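Local structure of amidohydrolase (Brucella melitensis biovar Abortus, 4F0L) at residues I14-N28 with T43-V57. The protein is a metal-dependent hydrolase of the amidohydrolase family, binding iron, and may act as a deaminase. Sequence-based numbering, arbitrary orientation.
Sequences IHARQALLPDGWAEN and TGVLAGPDDERQSVV
His15 and Ala16 on strand 12-16 pair in parallel with Arg53 and Gln54 on strand 52-54, an edge strand of the four-stranded sheet in the small beta domain, built from both chain ends, that flanks the TIM-like barrel in amidohydrolases. Both chains turn a corner together, at Arg17-Gln18 and at Ser55, and pairing resumes beyond it, where Val56 and Val57 lead into strand 56-66, with Val57 N bonded to Gln18 O and Val57 O taking Leu20 N. The tight part is the face carrying Ile14, Ala16, Ala19 and Val57: Ala16 CB rests on Val57 CG2 at 3.7 Å, and Ile31 and Val29 of strand 29-34 close in behind Val57 and Ala19. On this same side the Ile14 side chain lies alongside that of Glu52, its CD1 3.5 Å from OE1; OE2 is salt-bridged to Lys432. Gln54 bends away at chi2, its CG touching the CG2 branch of Ile14 (3.8 Å) while its amide bonds Ser397 and Asp425.

Solvent reaches the contact along the Arg17 and Arg53 side chains and at the corner, where a water links Gln18 NE2 (2.7 Å) to Ser55 O, while NE2 also bonds Ala406 O. The loop 43-51 is tied at its start by Val45 N to Asn28 O, and near its end Asp51 OD2 pairs with Arg30.

Between these ties His15 makes a second tight spot. With CG anti to the backbone N (chi1 -178°), the ring reaches across to the loop, and Ala47 CB covers one face in a CH-pi contact, 3.9 Å from the centroid. At the ring edge, NE2 donates to Val45 O at 2.9 Å, the acceptor lying just 6° out of the imidazole plane.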
ATOM      1  N   ILE B  14      26.125  14.646 -12.771  1.00 21.18           N
ATOM      2  CA  ILE B  14      25.730  13.384 -12.174  1.00 20.90           C
ATOM      3  C   ILE B  14      25.969  12.310 -13.238  1.00 20.25           C
ATOM      4  O   ILE B  14      25.540  12.448 -14.376  1.00 19.54           O
ATOM      5  CB  ILE B  14      24.221  13.357 -11.783  1.00 21.44           C
ATOM      6  CG1 ILE B  14      23.811  14.496 -10.803  1.00 22.68           C
ATOM      7  CG2 ILE B  14      23.812  11.999 -11.240  1.00 20.93           C
ATOM      8  CD1 ILE B  14      24.636  14.608  -9.545  1.00 23.36           C
ATOM      9  N   HIS B  15      26.606  11.215 -12.865  1.00 20.59           N
ATOM     10  CA  HIS B  15      26.741  10.065 -13.777  1.00 20.83           C
ATOM     11  C   HIS B  15      25.894   8.923 -13.257  1.00 20.22           C
ATOM     12  O   HIS B  15      26.053   8.495 -12.118  1.00 20.33           O
ATOM     13  CB  HIS B  15      28.210   9.637 -13.944  1.00 21.26           C
ATOM     14  CG  HIS B  15      28.407   8.484 -14.928  1.00 22.12           C
ATOM     15  ND1 HIS B  15      28.203   7.202 -14.581  1.00 22.84           N
ATOM     16  CD2 HIS B  15      28.778   8.474 -16.280  1.00 22.48           C
ATOM     17  CE1 HIS B  15      28.435   6.407 -15.643  1.00 23.55           C
ATOM     18  NE2 HIS B  15      28.779   7.192 -16.686  1.00 23.72           N
ATOM     19  N   ALA B  16      24.978   8.447 -14.091  1.00 19.50           N
ATOM     20  CA  ALA B  16      24.045   7.389 -13.729  1.00 19.03           C
ATOM     21  C   ALA B  16      24.362   6.138 -14.502  1.00 19.75           C
ATOM     22  O   ALA B  16      24.426   6.173 -15.745  1.00 19.38           O
ATOM     23  CB  ALA B  16      22.633   7.832 -14.068  1.00 17.83           C
ATOM     24  N   ARG B  17      24.468   5.014 -13.808  1.00 20.12           N
ATOM     25  CA  ARG B  17      24.642   3.740 -14.511  1.00 21.38           C
ATOM     26  C   ARG B  17      23.451   3.432 -15.399  1.00 19.79           C
ATOM     27  O   ARG B  17      23.618   2.915 -16.463  1.00 19.21           O
ATOM     28  CB  ARG B  17      24.811   2.574 -13.538  1.00 24.73           C
ATOM     29  CG  ARG B  17      26.207   2.339 -13.056  1.00 28.81           C
ATOM     30  CD  ARG B  17      26.365   0.935 -12.478  1.00 32.79           C
ATOM     31  NE  ARG B  17      27.725   0.781 -11.972  1.00 39.19           N
ATOM     32  CZ  ARG B  17      28.193   1.327 -10.845  1.00 42.69           C
ATOM     33  NH1 ARG B  17      27.398   2.070 -10.054  1.00 42.68           N
ATOM     34  NH2 ARG B  17      29.473   1.116 -10.505  1.00 44.31           N
ATOM     35  N   GLN B  18      22.243   3.745 -14.926  1.00 18.09           N
ATOM     36  CA  GLN B  18      21.037   3.700 -15.764  1.00 17.53           C
ATOM     37  C   GLN B  18      20.199   4.926 -15.472  1.00 16.19           C
ATOM     38  O   GLN B  18      20.089   5.344 -14.331  1.00 15.06           O
ATOM     39  CB  GLN B  18      20.181   2.464 -15.462  1.00 17.45           C
ATOM     40  CG  GLN B  18      20.861   1.113 -15.604  1.00 18.64           C
ATOM     41  CD  GLN B  18      19.950  -0.029 -15.219  1.00 18.68           C
ATOM     42  OE1 GLN B  18      19.072  -0.420 -15.986  1.00 19.40           O
ATOM     43  NE2 GLN B  18      20.156  -0.578 -14.019  1.00 19.55           N
ATOM     44  N   ALA B  19      19.575   5.467 -16.500  1.00 16.38           N
ATOM     45  CA  ALA B  19      18.681   6.592 -16.340  1.00 15.97           C
ATOM     46  C   ALA B  19      17.539   6.431 -17.304  1.00 16.52           C
ATOM     47  O   ALA B  19      17.723   5.987 -18.433  1.00 17.26           O
ATOM     48  CB  ALA B  19      19.401   7.897 -16.573  1.00 15.71           C
ATOM     49  N   LEU B  20      16.335   6.755 -16.840  1.00 16.57           N
ATOM     50  CA  LEU B  20      15.144   6.568 -17.644  1.00 16.55           C
ATOM     51  C   LEU B  20      14.826   7.857 -18.372  1.00 16.96           C
ATOM     52  O   LEU B  20      14.220   8.777 -17.813  1.00 17.73           O
ATOM     53  CB  LEU B  20      13.962   6.080 -16.773  1.00 15.37           C
ATOM     54  CG  LEU B  20      12.607   5.945 -17.505  1.00 15.56           C
ATOM     55  CD1 LEU B  20      12.690   5.140 -18.814  1.00 15.66           C
ATOM     56  CD2 LEU B  20      11.545   5.363 -16.598  1.00 14.15           C
ATOM     57  N   LEU B  21      15.216   7.923 -19.639  1.00 17.78           N
ATOM     58  CA  LEU B  21      15.010   9.105 -20.439  1.00 18.06           C
ATOM     59  C   LEU B  21      13.673   9.001 -21.171  1.00 19.27           C
ATOM     60  O   LEU B  21      13.060   7.922 -21.195  1.00 18.56           O
ATOM     61  CB  LEU B  21      16.167   9.259 -21.424  1.00 18.73           C
ATOM     62  CG  LEU B  21      17.565   9.323 -20.831  1.00 18.50           C
ATOM     63  CD1 LEU B  21      18.624   9.484 -21.934  1.00 18.94           C
ATOM     64  CD2 LEU B  21      17.633  10.496 -19.849  1.00 17.40           C
ATOM     65  N   PRO B  22      13.205  10.112 -21.789  1.00 20.28           N
ATOM     66  CA  PRO B  22      11.862  10.045 -22.413  1.00 21.19           C
ATOM     67  C   PRO B  22      11.753   9.023 -23.527  1.00 23.52           C
ATOM     68  O   PRO B  22      10.665   8.498 -23.764  1.00 25.23           O
ATOM     69  CB  PRO B  22      11.652  11.464 -22.958  1.00 22.05           C
ATOM     70  CG  PRO B  22      12.486  12.323 -22.071  1.00 20.76           C
ATOM     71  CD  PRO B  22      13.703  11.494 -21.729  1.00 20.25           C
ATOM     72  N   ASP B  23      12.864   8.719 -24.206  1.00 24.52           N
ATOM     73  CA  ASP B  23      12.842   7.703 -25.239  1.00 26.26           C
ATOM     74  C   ASP B  23      13.330   6.332 -24.714  1.00 26.63           C
ATOM     75  O   ASP B  23      13.661   5.470 -25.502  1.00 27.86           O
ATOM     76  CB  ASP B  23      13.614   8.170 -26.494  1.00 27.89           C
ATOM     77  CG  ASP B  23      15.073   8.499 -26.202  1.00 29.23           C
ATOM     78  OD1 ASP B  23      15.480   8.660 -25.020  1.00 29.41           O
ATOM     79  OD2 ASP B  23      15.845   8.581 -27.161  1.00 32.49           O
ATOM     80  N   GLY B  24      13.360   6.130 -23.392  1.00 24.54           N
ATOM     81  CA  GLY B  24      13.726   4.831 -22.828  1.00 24.03           C
ATOM     82  C   GLY B  24      14.921   4.828 -21.874  1.00 22.54           C
ATOM     83  O   GLY B  24      15.591   5.862 -21.653  1.00 21.31           O
ATOM     84  N   TRP B  25      15.181   3.661 -21.289  1.00 20.42           N
ATOM     85  CA  TRP B  25      16.379   3.478 -20.481  1.00 19.97           C
ATOM     86  C   TRP B  25      17.617   3.667 -21.278  1.00 20.58           C
ATOM     87  O   TRP B  25      17.712   3.199 -22.386  1.00 21.09           O
ATOM     88  CB  TRP B  25      16.439   2.093 -19.841  1.00 19.05           C
ATOM     89  CG  TRP B  25      15.433   1.955 -18.733  1.00 17.99           C
ATOM     90  CD1 TRP B  25      14.190   1.330 -18.793  1.00 18.46           C
ATOM     91  CD2 TRP B  25      15.534   2.474 -17.390  1.00 16.99           C
ATOM     92  NE1 TRP B  25      13.544   1.406 -17.603  1.00 17.02           N
ATOM     93  CE2 TRP B  25      14.295   2.096 -16.719  1.00 17.14           C
ATOM     94  CE3 TRP B  25      16.505   3.174 -16.675  1.00 16.08           C
ATOM     95  CZ2 TRP B  25      14.069   2.418 -15.409  1.00 16.29           C
ATOM     96  CZ3 TRP B  25      16.267   3.494 -15.342  1.00 15.87           C
ATOM     97  CH2 TRP B  25      15.077   3.143 -14.728  1.00 15.47           C
ATOM     98  N   ALA B  26      18.581   4.381 -20.714  1.00 20.84           N
ATOM     99  CA  ALA B  26      19.933   4.430 -21.286  1.00 21.86           C
ATOM    100  C   ALA B  26      20.923   4.131 -20.187  1.00 22.27           C
ATOM    101  O   ALA B  26      20.638   4.321 -18.998  1.00 19.68           O
ATOM    102  CB  ALA B  26      20.216   5.796 -21.889  1.00 20.67           C
ATOM    103  N   GLU B  27      22.103   3.683 -20.596  1.00 23.43           N
ATOM    104  CA  GLU B  27      23.160   3.351 -19.662  1.00 23.66           C
ATOM    105  C   GLU B  27      24.310   4.340 -19.727  1.00 22.15           C
ATOM    106  O   GLU B  27      24.600   4.926 -20.788  1.00 22.30           O
ATOM    107  CB  GLU B  27      23.685   1.941 -19.966  1.00 26.36           C
ATOM    108  CG  GLU B  27      22.646   0.856 -19.742  1.00 29.29           C
ATOM    109  CD  GLU B  27      23.240  -0.511 -19.997  1.00 33.79           C
ATOM    110  OE1 GLU B  27      23.073  -1.035 -21.120  1.00 40.34           O
ATOM    111  OE2 GLU B  27      23.939  -1.020 -19.109  1.00 35.46           O
ATOM    112  N   ASN B  28      24.969   4.501 -18.585  1.00 21.08           N
ATOM    113  CA  ASN B  28      26.142   5.324 -18.464  1.00 21.60           C
ATOM    114  C   ASN B  28      25.842   6.756 -18.935  1.00 20.93           C
ATOM    115  O   ASN B  28      26.460   7.267 -19.868  1.00 21.22           O
ATOM    116  CB  ASN B  28      27.331   4.686 -19.222  1.00 22.91           C
ATOM    117  CG  ASN B  28      27.907   3.499 -18.466  1.00 24.35           C
ATOM    118  OD1 ASN B  28      28.009   3.537 -17.256  1.00 23.95           O
ATOM    119  ND2 ASN B  28      28.246   2.429 -19.170  1.00 25.70           N
ATOM    120  N   THR B  43      24.832   9.868 -23.349  1.00 23.24           N
ATOM    121  CA  THR B  43      24.673   8.457 -22.982  1.00 24.00           C
ATOM    122  C   THR B  43      25.881   7.625 -23.452  1.00 25.11           C
ATOM    123  O   THR B  43      26.621   8.040 -24.336  1.00 24.28           O
ATOM    124  CB  THR B  43      23.400   7.837 -23.551  1.00 24.29           C
ATOM    125  OG1 THR B  43      23.501   7.780 -24.968  1.00 25.31           O
ATOM    126  CG2 THR B  43      22.150   8.654 -23.187  1.00 23.30           C
ATOM    127  N   GLY B  44      26.103   6.493 -22.799  1.00 25.63           N
ATOM    128  CA  GLY B  44      27.201   5.599 -23.125  1.00 25.91           C
ATOM    129  C   GLY B  44      28.567   6.214 -22.915  1.00 26.89           C
ATOM    130  O   GLY B  44      29.458   5.967 -23.728  1.00 27.20           O
ATOM    131  N   VAL B  45      28.760   6.990 -21.837  1.00 25.81           N
ATOM    132  CA  VAL B  45      30.075   7.641 -21.570  1.00 26.17           C
ATOM    133  C   VAL B  45      30.581   7.243 -20.187  1.00 26.20           C
ATOM    134  O   VAL B  45      29.802   6.850 -19.336  1.00 25.80           O
ATOM    135  CB  VAL B  45      30.048   9.192 -21.681  1.00 25.45           C
ATOM    136  CG1 VAL B  45      29.742   9.618 -23.106  1.00 26.08           C
ATOM    137  CG2 VAL B  45      29.041   9.800 -20.717  1.00 24.35           C
ATOM    138  N   LEU B  46      31.901   7.296 -19.982  1.00 27.73           N
ATOM    139  CA  LEU B  46      32.490   7.008 -18.683  1.00 27.41           C
ATOM    140  C   LEU B  46      32.268   8.216 -17.806  1.00 28.39           C
ATOM    141  O   LEU B  46      32.025   9.307 -18.328  1.00 27.12           O
ATOM    142  CB  LEU B  46      33.991   6.745 -18.800  1.00 29.22           C
ATOM    143  CG  LEU B  46      34.432   5.527 -19.595  1.00 29.57           C
ATOM    144  CD1 LEU B  46      35.939   5.483 -19.581  1.00 31.60           C
ATOM    145  CD2 LEU B  46      33.860   4.235 -19.036  1.00 30.07           C
ATOM    146  N   ALA B  47      32.255   8.009 -16.485  1.00 28.21           N
ATOM    147  CA  ALA B  47      32.143   9.112 -15.519  1.00 29.34           C
ATOM    148  C   ALA B  47      33.400   9.956 -15.610  1.00 31.05           C
ATOM    149  O   ALA B  47      34.491   9.418 -15.663  1.00 33.07           O
ATOM    150  CB  ALA B  47      31.995   8.557 -14.100  1.00 28.05           C
ATOM    151  N   GLY B  48      33.251  11.274 -15.659  1.00 31.94           N
ATOM    152  CA  GLY B  48      34.382  12.155 -15.429  1.00 32.22           C
ATOM    153  C   GLY B  48      34.870  12.009 -13.989  1.00 32.96           C
ATOM    154  O   GLY B  48      34.123  11.561 -13.110  1.00 29.87           O
ATOM    155  N   PRO B  49      36.118  12.440 -13.723  1.00 35.80           N
ATOM    156  CA  PRO B  49      36.660  12.298 -12.370  1.00 36.48           C
ATOM    157  C   PRO B  49      35.913  13.092 -11.298  1.00 36.55           C
ATOM    158  O   PRO B  49      35.915  12.695 -10.152  1.00 36.82           O
ATOM    159  CB  PRO B  49      38.103  12.778 -12.511  1.00 38.16           C
ATOM    160  CG  PRO B  49      38.106  13.682 -13.700  1.00 38.16           C
ATOM    161  CD  PRO B  49      37.002  13.222 -14.608  1.00 36.90           C
ATOM    162  N   ASP B  50      35.240  14.174 -11.657  1.00 36.99           N
ATOM    163  CA  ASP B  50      34.492  14.931 -10.655  1.00 37.76           C
ATOM    164  C   ASP B  50      32.976  14.650 -10.655  1.00 34.96           C
ATOM    165  O   ASP B  50      32.237  15.276  -9.892  1.00 34.18           O
ATOM    166  CB  ASP B  50      34.775  16.427 -10.840  1.00 41.90           C
ATOM    167  CG  ASP B  50      36.248  16.783 -10.570  1.00 44.92           C
ATOM    168  OD1 ASP B  50      36.856  16.166  -9.661  1.00 44.64           O
ATOM    169  OD2 ASP B  50      36.782  17.662 -11.273  1.00 44.39           O
ATOM    170  N   ASP B  51      32.516  13.708 -11.478  1.00 31.15           N
ATOM    171  CA  ASP B  51      31.078  13.405 -11.559  1.00 28.99           C
ATOM    172  C   ASP B  51      30.619  12.735 -10.275  1.00 27.12           C
ATOM    173  O   ASP B  51      31.325  11.928  -9.729  1.00 26.39           O
ATOM    174  CB  ASP B  51      30.781  12.451 -12.700  1.00 27.64           C
ATOM    175  CG  ASP B  51      31.034  13.059 -14.061  1.00 28.29           C
ATOM    176  OD1 ASP B  51      31.513  14.205 -14.134  1.00 28.18           O
ATOM    177  OD2 ASP B  51      30.729  12.385 -15.063  1.00 26.90           O
ATOM    178  N   GLU B  52      29.444  13.097  -9.794  1.00 26.69           N
ATOM    179  CA  GLU B  52      28.818  12.372  -8.714  1.00 27.89           C
ATOM    180  C   GLU B  52      28.126  11.133  -9.275  1.00 26.66           C
ATOM    181  O   GLU B  52      27.323  11.224 -10.205  1.00 26.09           O
ATOM    182  CB  GLU B  52      27.803  13.244  -8.021  1.00 28.26           C
ATOM    183  CG  GLU B  52      27.194  12.577  -6.814  1.00 29.82           C
ATOM    184  CD  GLU B  52      26.123  13.449  -6.196  1.00 30.75           C
ATOM    185  OE1 GLU B  52      26.153  14.672  -6.427  1.00 33.17           O
ATOM    186  OE2 GLU B  52      25.245  12.917  -5.524  1.00 30.92           O
ATOM    187  N   ARG B  53      28.446   9.981  -8.713  1.00 25.55           N
ATOM    188  CA  ARG B  53      28.021   8.702  -9.274  1.00 26.14           C
ATOM    189  C   ARG B  53      26.718   8.199  -8.664  1.00 23.29           C
ATOM    190  O   ARG B  53      26.584   8.163  -7.454  1.00 22.90           O
ATOM    191  CB  ARG B  53      29.104   7.648  -9.026  1.00 28.75           C
ATOM    192  CG  ARG B  53      30.458   8.084  -9.527  1.00 32.11           C
ATOM    193  CD  ARG B  53      30.711   7.490 -10.876  1.00 36.08           C
ATOM    194  NE  ARG B  53      31.267   6.151 -10.735  1.00 40.26           N
ATOM    195  CZ  ARG B  53      32.559   5.873 -10.790  1.00 46.08           C
ATOM    196  NH1 ARG B  53      33.463   6.841 -10.994  1.00 46.45           N
ATOM    197  NH2 ARG B  53      32.959   4.612 -10.631  1.00 49.60           N
ATOM    198  N   GLN B  54      25.781   7.800  -9.506  1.00 20.98           N
ATOM    199  CA  GLN B  54      24.529   7.212  -9.035  1.00 20.95           C
ATOM    200  C   GLN B  54      24.254   5.927  -9.842  1.00 19.68           C
ATOM    201  O   GLN B  54      24.735   5.764 -10.969  1.00 19.20           O
ATOM    202  CB  GLN B  54      23.386   8.241  -9.178  1.00 20.92           C
ATOM    203  CG  GLN B  54      23.579   9.509  -8.362  1.00 21.95           C
ATOM    204  CD  GLN B  54      23.314   9.303  -6.869  1.00 22.51           C
ATOM    205  OE1 GLN B  54      22.556   8.421  -6.482  1.00 22.52           O
ATOM    206  NE2 GLN B  54      23.912  10.146  -6.029  1.00 22.89           N
ATOM    207  N   SER B  55      23.512   5.004  -9.245  1.00 18.72           N
ATOM    208  CA  SER B  55      23.172   3.751  -9.902  1.00 18.70           C
ATOM    209  C   SER B  55      22.002   3.882 -10.843  1.00 17.03           C
ATOM    210  O   SER B  55      22.114   3.465 -11.986  1.00 17.41           O
ATOM    211  CB  SER B  55      22.877   2.655  -8.862  1.00 19.91           C
ATOM    212  OG  SER B  55      24.037   2.472  -8.060  1.00 22.66           O
ATOM    213  N   VAL B  56      20.880   4.436 -10.364  1.00 15.38           N
ATOM    214  CA  VAL B  56      19.655   4.484 -11.136  1.00 14.80           C
ATOM    215  C   VAL B  56      18.967   5.822 -10.912  1.00 14.48           C
ATOM    216  O   VAL B  56      18.664   6.168  -9.787  1.00 14.13           O
ATOM    217  CB  VAL B  56      18.688   3.367 -10.762  1.00 14.47           C
ATOM    218  CG1 VAL B  56      17.364   3.536 -11.515  1.00 13.97           C
ATOM    219  CG2 VAL B  56      19.307   1.996 -11.050  1.00 15.09           C
ATOM    220  N   VAL B  57      18.756   6.575 -11.994  1.00 14.53           N
ATOM    221  CA  VAL B  57      18.197   7.946 -11.946  1.00 13.95           C
ATOM    222  C   VAL B  57      16.932   8.003 -12.806  1.00 13.50           C
ATOM    223  O   VAL B  57      16.891   7.457 -13.917  1.00 13.69           O
ATOM    224  CB  VAL B  57      19.207   9.010 -12.410  1.00 14.57           C
ATOM    225  CG1 VAL B  57      18.527  10.374 -12.573  1.00 14.65           C
ATOM    226  CG2 VAL B  57      20.360   9.092 -11.407  1.00 15.03           C
TER
HETATM  227  O   HOH W   1      22.049   0.488 -12.417  1.00 30.11           O